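Local structure of succinoglycan biosynthesis protein (Bacillus cereus ATCC 14579, 2QGM) at residues Glu88-Lys93 with Leu138-Asp143; Tyr99-Met104 with Ile149-Asp154; Glu200-Leu205 with Ser261-Phe266; Gln213-Leu218 with Glu224-Asn229. The protein is named for a role in succinoglycan biosynthesis but belongs to the erythromycin esterase family, so it is probably a hydrolase whose natural substrate is not established. All blocks are in the same frame, centred on the assembly; numbering follows the deposited sequence.

Contact 1 of 4, residues Glu88-Lys93 with Leu138-Asp143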
# COMPACT_ATOMS: atom_id res chain seq x y z
N GLU A 88 -4.74 16.04 0.19
CA GLU A 88 -4.90 15.91 1.63
C GLU A 88 -4.83 14.48 2.14
O GLU A 88 -4.45 14.26 3.29
CB GLU A 88 -6.22 16.54 2.08
CG GLU A 88 -6.36 18.01 1.71
CD GLU A 88 -6.86 18.22 0.29
OE1 GLU A 88 -6.97 17.22 -0.46
OE2 GLU A 88 -7.15 19.38 -0.07
N ILE A 89 -5.22 13.51 1.31
CA ILE A 89 -5.13 12.13 1.75
C ILE A 89 -3.65 11.72 1.83
O ILE A 89 -3.22 11.15 2.83
CB ILE A 89 -5.91 11.19 0.82
CG1 ILE A 89 -7.40 11.51 0.94
CG2 ILE A 89 -5.66 9.73 1.20
CD1 ILE A 89 -8.33 10.59 0.17
N PHE A 90 -2.86 12.02 0.80
CA PHE A 90 -1.44 11.69 0.83
C PHE A 90 -0.74 12.38 2.01
O PHE A 90 0.04 11.76 2.73
CB PHE A 90 -0.72 12.11 -0.47
CG PHE A 90 -1.08 11.27 -1.67
CD1 PHE A 90 -1.36 9.91 -1.54
CD2 PHE A 90 -1.08 11.83 -2.94
CE1 PHE A 90 -1.64 9.13 -2.66
CE2 PHE A 90 -1.36 11.06 -4.07
CZ PHE A 90 -1.64 9.70 -3.92
N THR A 91 -1.02 13.67 2.20
CA THR A 91 -0.39 14.41 3.29
C THR A 91 -0.83 13.91 4.66
O THR A 91 -0.02 13.81 5.57
CB THR A 91 -0.68 15.92 3.16
OG1 THR A 91 -0.10 16.41 1.95
CG2 THR A 91 -0.08 16.68 4.34
N MSE A 92 -2.12 13.58 4.81
CA MSE A 92 -2.60 13.07 6.09
C MSE A 92 -1.97 11.71 6.37
O MSE A 92 -1.70 11.37 7.51
CB MSE A 92 -4.13 12.96 6.09
CG MSE A 92 -4.74 12.35 7.36
SE MSE A 92 -4.49 13.47 8.94
CE MSE A 92 -3.20 12.44 9.90
N LYS A 93 -1.74 10.92 5.33
CA LYS A 93 -1.12 9.62 5.51
C LYS A 93 0.33 9.80 5.96
O LYS A 93 0.84 9.01 6.74
CB LYS A 93 -1.18 8.79 4.22
CG LYS A 93 -2.57 8.23 3.97
CD LYS A 93 -2.65 7.39 2.70
CE LYS A 93 -1.85 6.12 2.81
NZ LYS A 93 -2.01 5.31 1.58
N LEU A 138 4.33 6.98 -12.03
CA LEU A 138 3.29 8.00 -12.20
C LEU A 138 2.10 8.02 -11.26
O LEU A 138 1.53 7.00 -10.90
CB LEU A 138 2.81 8.04 -13.65
CG LEU A 138 3.69 8.92 -14.56
CD1 LEU A 138 3.11 8.97 -15.96
CD2 LEU A 138 3.78 10.32 -13.97
N LEU A 139 1.73 9.24 -10.90
CA LEU A 139 0.65 9.55 -9.97
C LEU A 139 1.29 9.62 -8.60
O LEU A 139 0.87 10.39 -7.76
CB LEU A 139 -0.50 8.53 -10.00
CG LEU A 139 -1.43 8.43 -11.22
CD1 LEU A 139 -2.81 8.00 -10.75
CD2 LEU A 139 -1.55 9.78 -11.93
N TYR A 140 2.34 8.82 -8.37
CA TYR A 140 3.01 8.86 -7.08
C TYR A 140 4.14 9.87 -6.90
O TYR A 140 4.45 10.24 -5.77
CB TYR A 140 3.49 7.46 -6.68
CG TYR A 140 2.52 6.74 -5.77
CD1 TYR A 140 1.15 7.03 -5.79
CD2 TYR A 140 2.96 5.77 -4.88
CE1 TYR A 140 0.26 6.38 -4.95
CE2 TYR A 140 2.07 5.10 -4.03
CZ TYR A 140 0.72 5.41 -4.07
OH TYR A 140 -0.17 4.76 -3.25
N PRO A 141 4.77 10.35 -7.99
CA PRO A 141 5.86 11.32 -7.81
C PRO A 141 5.26 12.71 -7.53
O PRO A 141 5.46 13.64 -8.31
CB PRO A 141 6.61 11.29 -9.14
CG PRO A 141 6.09 10.09 -9.86
CD PRO A 141 4.66 9.98 -9.41
N THR A 142 4.52 12.83 -6.43
CA THR A 142 3.88 14.09 -6.06
C THR A 142 4.66 14.81 -4.99
O THR A 142 5.49 14.22 -4.31
CB THR A 142 2.45 13.84 -5.53
OG1 THR A 142 2.53 13.14 -4.28
CG2 THR A 142 1.65 13.02 -6.52
N ASP A 143 4.39 16.11 -4.83
CA ASP A 143 5.07 16.89 -3.80
C ASP A 143 4.74 16.31 -2.43
O ASP A 143 5.61 16.24 -1.56
CB ASP A 143 4.64 18.35 -3.83
CG ASP A 143 5.08 19.07 -5.10
OD1 ASP A 143 6.15 18.71 -5.65
OD2 ASP A 143 4.37 20.00 -5.53
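Phe-90 reaches from helix 87-104 into the loop at Leu-138 to Asp-143 and meets Tyr-140 and Thr-142 there. The packed part is the ring of Phe-90. Phe-90 CZ lies 4.0 Å from Tyr-140 CE1, and Phe-90 CE1 is 4.1 Å from Tyr-140 CE1. The two ring planes stand at 86°, with centroids 5.7 Å apart, and the rings meet obliquely. Phe-90 CD2 is 4.1 Å from Thr-142 OG1. The approach of Phe-90 CE2 to Leu-139 O is longer, at 4.4 Å. The touching residues are all buried, while Leu-138 and Asp-143, at the ends of the segment, are exposed. Thr-142 is an N-cap: OG1 sits between its own backbone N and carbonyl carbon (chi1 67°) and accepts a hydrogen bond from Ile-145 N at the start of helix 143-157. An inverse gamma turn centred on Pro-141 links Tyr-140 to this cap. Tyr-140 OH hydrogen-bonds to Glu-81 and Trp-304, and Lys-93 forms a salt bridge with Glu-81. No hydrogen bond joins the two segments. The chemistry implies that they meet mainly through van der Waals contacts of the Phe-90 ring, some of them to oxygens, while Tyr-140 OH and Thr-142 OG1 are satisfied by residues outside both segments.

Contact 2 of 4, residues Tyr99-Met104 with Ile149-Asp154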
# COMPACT_ATOMS: atom_id res chain seq x y z
N TYR A 99 3.58 9.76 12.87
CA TYR A 99 3.13 9.45 14.22
C TYR A 99 3.47 8.00 14.59
O TYR A 99 3.99 7.73 15.66
CB TYR A 99 1.62 9.69 14.34
CG TYR A 99 1.08 9.34 15.71
CD1 TYR A 99 1.33 10.15 16.81
CD2 TYR A 99 0.32 8.19 15.90
CE1 TYR A 99 0.84 9.82 18.07
CE2 TYR A 99 -0.17 7.85 17.15
CZ TYR A 99 0.10 8.66 18.24
OH TYR A 99 -0.36 8.31 19.49
N LEU A 100 3.17 7.07 13.68
CA LEU A 100 3.46 5.66 13.94
C LEU A 100 4.95 5.41 14.17
O LEU A 100 5.34 4.63 15.04
CB LEU A 100 2.99 4.79 12.77
CG LEU A 100 1.48 4.66 12.55
CD1 LEU A 100 1.22 3.70 11.42
CD2 LEU A 100 0.79 4.18 13.82
N VAL A 101 5.79 6.08 13.39
CA VAL A 101 7.23 5.89 13.52
C VAL A 101 7.78 6.51 14.81
O VAL A 101 8.47 5.84 15.58
CB VAL A 101 7.99 6.50 12.31
CG1 VAL A 101 9.49 6.47 12.56
CG2 VAL A 101 7.69 5.70 11.06
N THR A 102 7.44 7.77 15.05
CA THR A 102 7.93 8.49 16.22
C THR A 102 7.29 8.17 17.57
O THR A 102 7.95 8.27 18.60
CB THR A 102 7.82 10.01 16.00
OG1 THR A 102 6.44 10.36 15.84
CG2 THR A 102 8.59 10.43 14.76
N GLU A 103 6.01 7.80 17.57
CA GLU A 103 5.31 7.52 18.83
C GLU A 103 4.91 6.06 19.09
O GLU A 103 4.63 5.69 20.23
CB GLU A 103 4.04 8.39 18.92
CG GLU A 103 4.28 9.90 18.92
CD GLU A 103 5.18 10.36 20.07
OE1 GLU A 103 5.07 9.79 21.17
OE2 GLU A 103 5.99 11.29 19.86
N MSE A 104 4.90 5.24 18.04
CA MSE A 104 4.49 3.85 18.21
C MSE A 104 5.48 2.78 17.77
O MSE A 104 5.14 1.60 17.68
CB MSE A 104 3.14 3.63 17.52
CG MSE A 104 2.00 4.40 18.16
SE MSE A 104 0.29 3.88 17.46
CE MSE A 104 0.21 2.09 18.20
N ILE A 149 9.03 11.06 1.82
CA ILE A 149 10.26 10.33 1.58
C ILE A 149 11.46 11.11 2.11
O ILE A 149 12.39 10.54 2.67
CB ILE A 149 10.43 10.03 0.08
CG1 ILE A 149 9.27 9.15 -0.39
CG2 ILE A 149 11.78 9.38 -0.19
CD1 ILE A 149 9.25 8.86 -1.87
N GLU A 150 11.41 12.43 1.97
CA GLU A 150 12.50 13.26 2.48
C GLU A 150 12.55 13.20 4.00
O GLU A 150 13.62 13.13 4.59
CB GLU A 150 12.34 14.70 1.99
CG GLU A 150 12.50 14.81 0.49
CD GLU A 150 12.26 16.21 -0.01
OE1 GLU A 150 11.25 16.81 0.40
OE2 GLU A 150 13.07 16.71 -0.82
N TRP A 151 11.38 13.22 4.64
CA TRP A 151 11.34 13.13 6.09
C TRP A 151 11.95 11.80 6.55
O TRP A 151 12.69 11.74 7.54
CB TRP A 151 9.90 13.20 6.61
CG TRP A 151 9.83 12.80 8.05
CD1 TRP A 151 10.27 13.52 9.12
CD2 TRP A 151 9.42 11.53 8.57
NE1 TRP A 151 10.17 12.78 10.27
CE2 TRP A 151 9.65 11.55 9.96
CE3 TRP A 151 8.89 10.37 7.99
CZ2 TRP A 151 9.37 10.45 10.78
CZ3 TRP A 151 8.61 9.28 8.81
CH2 TRP A 151 8.85 9.33 10.19
N MSE A 152 11.64 10.73 5.83
CA MSE A 152 12.18 9.42 6.18
C MSE A 152 13.71 9.45 6.14
O MSE A 152 14.39 8.90 7.02
CB MSE A 152 11.66 8.36 5.20
CG MSE A 152 10.15 8.14 5.29
SE MSE A 152 9.55 6.72 4.15
CE MSE A 152 7.78 6.49 4.93
N LYS A 153 14.26 10.12 5.13
CA LYS A 153 15.71 10.24 5.00
C LYS A 153 16.23 11.04 6.21
O LYS A 153 17.23 10.66 6.82
CB LYS A 153 16.06 10.97 3.70
CG LYS A 153 17.56 11.09 3.43
CD LYS A 153 17.86 12.00 2.25
CE LYS A 153 17.57 13.46 2.58
NZ LYS A 153 17.87 14.37 1.44
N ASP A 154 15.53 12.12 6.56
CA ASP A 154 15.94 12.94 7.71
C ASP A 154 15.91 12.12 9.00
O ASP A 154 16.84 12.20 9.80
CB ASP A 154 15.03 14.16 7.89
CG ASP A 154 15.14 15.16 6.75
OD1 ASP A 154 16.17 15.16 6.04
OD2 ASP A 154 14.19 15.96 6.58
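Val-101 of helix 87-104 meets the benzo edge of Trp-151 on helix 143-157. The main interaction is apolar. Trp-151 CH2 is 3.6 Å from Val-101 CB, and CB lies in the plane of the indole, at its rim. Both methyls also touch the same carbon: Val-101 CG1 is 3.8 Å and Val-101 CG2 3.9 Å from Trp-151 CH2. The two side chains approach from opposite directions. Trp-151 has CG anti to its backbone N (chi1 167°), which sends the indole across the gap between the helices. A looser methyl contact adds to this. Thr-102 CG2 is 4.1 Å from Trp-151 CZ2, also at the ring edge, and belongs to the less buried margin of the interface. The polar interaction stays within one helix. Thr-102 OG1 hydrogen-bonds to Lys-98 O, one turn back. With OG1 so held, CG2 points to the ring edge. Trp-151 also touches Lys-98, and Met-152 packs on Val-97, so the same two helices meet again a turn earlier in helix 87-104. Helix 87-104 leads into strand 108-111, and helix 143-157 precedes the edge strand 166-171. Such helix-helix packing beside neighbouring parallel strands is typical of the helical layers that flank the sheet of an alpha/beta fold.

Contact 3 of 4, residues Glu200-Leu205 with Ser261-Phe266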
# COMPACT_ATOMS: atom_id res chain seq x y z
N GLU A 200 23.57 -16.88 -16.36
CA GLU A 200 22.97 -17.64 -17.44
C GLU A 200 21.46 -17.72 -17.24
O GLU A 200 20.69 -17.53 -18.18
CB GLU A 200 23.55 -19.05 -17.49
CG GLU A 200 22.90 -19.94 -18.54
CD GLU A 200 23.21 -19.49 -19.95
OE1 GLU A 200 24.39 -19.60 -20.36
OE2 GLU A 200 22.29 -19.01 -20.64
N ASN A 201 21.03 -17.99 -16.02
CA ASN A 201 19.60 -18.09 -15.73
C ASN A 201 18.82 -16.79 -15.86
O ASN A 201 17.62 -16.82 -16.11
CB ASN A 201 19.37 -18.68 -14.34
CG ASN A 201 19.56 -20.18 -14.30
OD1 ASN A 201 20.62 -20.68 -13.93
ND2 ASN A 201 18.53 -20.91 -14.72
N TYR A 202 19.50 -15.66 -15.68
CA TYR A 202 18.85 -14.35 -15.76
C TYR A 202 19.01 -13.57 -17.06
O TYR A 202 18.25 -12.63 -17.31
CB TYR A 202 19.36 -13.42 -14.65
CG TYR A 202 18.87 -13.71 -13.25
CD1 TYR A 202 17.72 -14.47 -13.01
CD2 TYR A 202 19.53 -13.16 -12.16
CE1 TYR A 202 17.25 -14.66 -11.70
CE2 TYR A 202 19.07 -13.35 -10.86
CZ TYR A 202 17.93 -14.10 -10.64
OH TYR A 202 17.50 -14.23 -9.34
N LYS A 203 19.99 -13.94 -17.89
CA LYS A 203 20.25 -13.21 -19.13
C LYS A 203 19.05 -12.89 -20.02
O LYS A 203 18.79 -11.73 -20.30
CB LYS A 203 21.32 -13.94 -19.97
CG LYS A 203 21.77 -13.15 -21.20
CD LYS A 203 22.86 -13.88 -21.99
CE LYS A 203 23.25 -13.08 -23.23
NZ LYS A 203 24.28 -13.76 -24.07
N GLU A 204 18.34 -13.91 -20.48
CA GLU A 204 17.19 -13.69 -21.35
C GLU A 204 16.00 -13.11 -20.60
O GLU A 204 15.37 -12.15 -21.04
CB GLU A 204 16.80 -14.99 -22.05
CG GLU A 204 17.85 -15.49 -23.03
CD GLU A 204 17.96 -14.60 -24.26
OE1 GLU A 204 16.99 -14.55 -25.05
OE2 GLU A 204 19.02 -13.96 -24.44
N LEU A 205 15.70 -13.69 -19.44
CA LEU A 205 14.59 -13.24 -18.62
C LEU A 205 14.61 -11.74 -18.37
O LEU A 205 13.59 -11.06 -18.54
CB LEU A 205 14.62 -13.98 -17.27
CG LEU A 205 13.70 -13.42 -16.18
CD1 LEU A 205 12.24 -13.51 -16.62
CD2 LEU A 205 13.93 -14.19 -14.89
N SER A 261 13.91 -13.93 -4.79
CA SER A 261 12.58 -14.45 -4.52
C SER A 261 11.52 -13.59 -5.22
O SER A 261 10.51 -14.11 -5.67
CB SER A 261 12.30 -14.49 -3.01
OG SER A 261 12.92 -15.61 -2.40
N ALA A 262 11.76 -12.28 -5.32
CA ALA A 262 10.80 -11.40 -5.98
C ALA A 262 10.76 -11.71 -7.47
O ALA A 262 9.72 -11.62 -8.13
CB ALA A 262 11.17 -9.94 -5.74
N ILE A 263 11.92 -12.09 -8.01
CA ILE A 263 12.02 -12.44 -9.41
C ILE A 263 11.27 -13.75 -9.65
O ILE A 263 10.57 -13.90 -10.65
CB ILE A 263 13.49 -12.54 -9.83
CG1 ILE A 263 14.11 -11.13 -9.78
CG2 ILE A 263 13.62 -13.16 -11.21
CD1 ILE A 263 15.62 -11.08 -9.89
N GLU A 264 11.39 -14.70 -8.72
CA GLU A 264 10.67 -15.96 -8.85
C GLU A 264 9.17 -15.68 -8.78
O GLU A 264 8.40 -16.18 -9.60
CB GLU A 264 11.05 -16.93 -7.72
CG GLU A 264 10.37 -18.30 -7.86
CD GLU A 264 10.64 -19.21 -6.68
OE1 GLU A 264 11.79 -19.23 -6.21
OE2 GLU A 264 9.71 -19.92 -6.23
N LYS A 265 8.76 -14.87 -7.81
CA LYS A 265 7.35 -14.51 -7.66
C LYS A 265 6.80 -13.92 -8.95
O LYS A 265 5.72 -14.28 -9.40
CB LYS A 265 7.17 -13.50 -6.52
CG LYS A 265 7.40 -14.06 -5.12
CD LYS A 265 7.12 -12.99 -4.06
CE LYS A 265 7.27 -13.53 -2.65
NZ LYS A 265 8.65 -13.98 -2.34
N PHE A 266 7.54 -12.99 -9.55
CA PHE A 266 7.10 -12.36 -10.79
C PHE A 266 6.84 -13.38 -11.91
O PHE A 266 5.81 -13.33 -12.58
CB PHE A 266 8.15 -11.31 -11.22
CG PHE A 266 7.78 -10.55 -12.47
CD1 PHE A 266 8.14 -11.03 -13.73
CD2 PHE A 266 7.11 -9.33 -12.38
CE1 PHE A 266 7.83 -10.31 -14.88
CE2 PHE A 266 6.79 -8.61 -13.53
CZ PHE A 266 7.16 -9.10 -14.79
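Ile-263 on helix 253-269 fits against Tyr-202 and Leu-205 in segment 200-205. The CD1 methyl reaches the phenol end of the tyrosine, 3.7 Å from Tyr-202 OH and 3.9 Å from Tyr-202 CZ, and it meets that ring obliquely. The CG2 methyl lies between two partners: Ile-263 CG2 is 3.8 Å from Leu-205 CD2 and 4.0 Å from Tyr-202 CE1. Thus the isoleucine touches the ring with both branches, as the two side chains approach from opposite directions. Leu-205 approaches at a slant and adds its CD2 methyl against Ile-263 CG2. In Ile-263, CG1 is anti to the carbonyl carbon (chi1 -69°) and CG2 is anti to the backbone N. The chain then runs on extended to CD1 (chi2 168°), which carries that methyl out to the tyrosine hydroxyl. No hydrogen bond crosses between the segments, and the three residues are buried.

The contact lies in a helical region: the modelled chain between the segments is largely helical, without strand. It joins segment 200-205 to helix 253-269 away from the central sheet.

The next shell is apolar, with one ring, Phe-180 on helix 177-190. Phe-180 packs edge-to-face with Tyr-202 and touches both Leu-205 and Ile-263, so this ring borders all three. Val-183 and Ile-184 of that helix also touch Tyr-202, and Val-233 of helix 220-236 touches it as well. Farther out, Ser-206 OG hydrogen-bonds to the carbonyl oxygens of Tyr-202 and Lys-203. One turn along from Ile-263, Phe-266 packs edge-to-face with Tyr-215.

Contact 4 of 4, residues Gln213-Leu218 with Glu224-Asn229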
# COMPACT_ATOMS: atom_id res chain seq x y z
N GLN A 213 2.76 -6.26 -19.28
CA GLN A 213 2.32 -6.31 -20.67
C GLN A 213 3.31 -7.00 -21.61
O GLN A 213 2.91 -7.86 -22.39
CB GLN A 213 2.04 -4.88 -21.16
CG GLN A 213 1.51 -4.79 -22.58
CD GLN A 213 1.05 -3.39 -22.92
OE1 GLN A 213 1.79 -2.42 -22.75
NE2 GLN A 213 -0.18 -3.28 -23.42
N GLU A 214 4.59 -6.65 -21.53
CA GLU A 214 5.57 -7.27 -22.41
C GLU A 214 5.91 -8.69 -21.99
O GLU A 214 6.23 -9.53 -22.84
CB GLU A 214 6.86 -6.43 -22.49
CG GLU A 214 7.64 -6.31 -21.20
CD GLU A 214 8.90 -5.47 -21.37
OE1 GLU A 214 9.82 -5.90 -22.11
OE2 GLU A 214 8.99 -4.38 -20.77
N TYR A 215 5.83 -8.99 -20.70
CA TYR A 215 6.14 -10.34 -20.26
C TYR A 215 5.03 -11.30 -20.68
O TYR A 215 5.30 -12.43 -21.06
CB TYR A 215 6.34 -10.39 -18.74
CG TYR A 215 6.91 -11.71 -18.24
CD1 TYR A 215 6.08 -12.78 -17.93
CD2 TYR A 215 8.29 -11.89 -18.12
CE1 TYR A 215 6.60 -14.00 -17.51
CE2 TYR A 215 8.82 -13.11 -17.70
CZ TYR A 215 7.97 -14.16 -17.40
OH TYR A 215 8.50 -15.38 -16.99
N MSE A 216 3.79 -10.84 -20.63
CA MSE A 216 2.68 -11.70 -21.01
C MSE A 216 2.64 -12.02 -22.51
O MSE A 216 1.86 -12.86 -22.94
CB MSE A 216 1.36 -11.09 -20.55
CG MSE A 216 1.21 -11.14 -19.04
SE MSE A 216 -0.47 -10.45 -18.40
CE MSE A 216 -1.58 -11.95 -18.90
N LYS A 217 3.49 -11.35 -23.29
CA LYS A 217 3.55 -11.58 -24.74
C LYS A 217 4.40 -12.81 -25.06
O LYS A 217 4.44 -13.28 -26.20
CB LYS A 217 4.12 -10.34 -25.45
CG LYS A 217 3.22 -9.12 -25.35
CD LYS A 217 3.88 -7.84 -25.84
CE LYS A 217 4.18 -7.86 -27.33
NZ LYS A 217 4.71 -6.53 -27.77
N LEU A 218 5.08 -13.33 -24.05
CA LEU A 218 5.92 -14.50 -24.21
C LEU A 218 5.05 -15.74 -24.40
O LEU A 218 3.91 -15.78 -23.93
CB LEU A 218 6.79 -14.71 -22.96
CG LEU A 218 7.90 -13.70 -22.70
CD1 LEU A 218 8.43 -13.86 -21.28
CD2 LEU A 218 9.00 -13.88 -23.72
N GLU A 224 7.43 -20.93 -18.90
CA GLU A 224 7.78 -22.09 -18.07
C GLU A 224 9.29 -22.10 -17.81
O GLU A 224 9.75 -22.33 -16.69
CB GLU A 224 7.39 -23.40 -18.76
CG GLU A 224 5.90 -23.66 -18.89
CD GLU A 224 5.22 -23.93 -17.56
OE1 GLU A 224 5.82 -24.62 -16.71
OE2 GLU A 224 4.08 -23.45 -17.36
N LYS A 225 10.04 -21.85 -18.88
CA LYS A 225 11.49 -21.82 -18.85
C LYS A 225 12.00 -20.73 -17.91
O LYS A 225 12.85 -20.99 -17.05
CB LYS A 225 12.01 -21.59 -20.27
CG LYS A 225 13.51 -21.61 -20.45
CD LYS A 225 13.83 -21.38 -21.92
CE LYS A 225 15.31 -21.44 -22.21
NZ LYS A 225 15.56 -21.16 -23.66
N PHE A 226 11.48 -19.51 -18.05
CA PHE A 226 11.92 -18.41 -17.19
C PHE A 226 11.56 -18.62 -15.73
O PHE A 226 12.31 -18.22 -14.84
CB PHE A 226 11.35 -17.07 -17.67
CG PHE A 226 11.90 -16.61 -18.99
CD1 PHE A 226 13.19 -16.95 -19.39
CD2 PHE A 226 11.13 -15.79 -19.82
CE1 PHE A 226 13.71 -16.49 -20.61
CE2 PHE A 226 11.64 -15.31 -21.04
CZ PHE A 226 12.94 -15.66 -21.43
N LYS A 227 10.40 -19.22 -15.46
CA LYS A 227 9.99 -19.48 -14.08
C LYS A 227 10.98 -20.48 -13.47
O LYS A 227 11.39 -20.33 -12.32
CB LYS A 227 8.58 -20.07 -14.03
CG LYS A 227 8.17 -20.55 -12.64
CD LYS A 227 6.84 -21.29 -12.64
CE LYS A 227 6.54 -21.90 -11.26
NZ LYS A 227 7.48 -23.00 -10.88
N ALA A 228 11.34 -21.49 -14.26
CA ALA A 228 12.28 -22.51 -13.82
C ALA A 228 13.63 -21.88 -13.51
O ALA A 228 14.24 -22.15 -12.48
CB ALA A 228 12.44 -23.59 -14.91
N ASN A 229 14.11 -21.04 -14.42
CA ASN A 229 15.39 -20.36 -14.23
C ASN A 229 15.38 -19.51 -12.96
O ASN A 229 16.36 -19.50 -12.20
CB ASN A 229 15.72 -19.48 -15.44
CG ASN A 229 16.08 -20.28 -16.68
OD1 ASN A 229 15.90 -21.50 -16.72
ND2 ASN A 229 16.59 -19.60 -17.70
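Phe-226 has the most surface buried here, and Tyr-215 and Leu-218 both press on it. Leu-218 sends CD1 to the rim of the Phe-226 ring, in its plane. Leu-218 CD1 is 3.5 Å from Phe-226 CE2 and 3.6 Å from Phe-226 CD2. The same methyl also sits over the centre of the Tyr-215 ring, 3.6 Å above its plane. Leu-218 CD1 is therefore wedged between the face of one ring and the edge of the other. Tyr-215 slides past Phe-226 in the opposite direction. Its hydroxyl does the closest touching, with Tyr-215 OH 3.4 Å from Phe-226 CB. Tyr-215 OH lies at the edge of the Phe-226 ring, near its plane. Tyr-215 CE2 is 4.1 Å from Phe-226 CD2. The touching residues are buried. Tyr-215 also touches Leu-205. A type I beta turn from Tyr-215 to Leu-218, closed by a bond from Leu-218 N to Tyr-215 O, brings the tyrosine and leucine to the same cluster. Here the short helix 212-215 and its type I turn fold back onto the following helix 220-236, a local packing of successive helices in the helical part of the chain.

In the fold
From the N terminus, helix 87-104 supplies the first segments of contacts 1 and 2. Contact 1 closes a loop when the chain reaches 138-143, and contact 2 closes another at 149-154. Their segments alternate, so the two loops cross. Together they tie helix 87-104 to the loop leading into helix 143-157 and to that helix itself. The chain then enters the helical region. Contact 3 opens at 200-205 and closes at 261-266, tying 200-205 to helix 253-269. Contact 4 lies within that span and ties the turn at 213-218 to helix 220-236. Contacts 3 and 4 touch. Contacts 2 and 4 lie on opposite sides of the chain's centre, their centres about 38 Å apart.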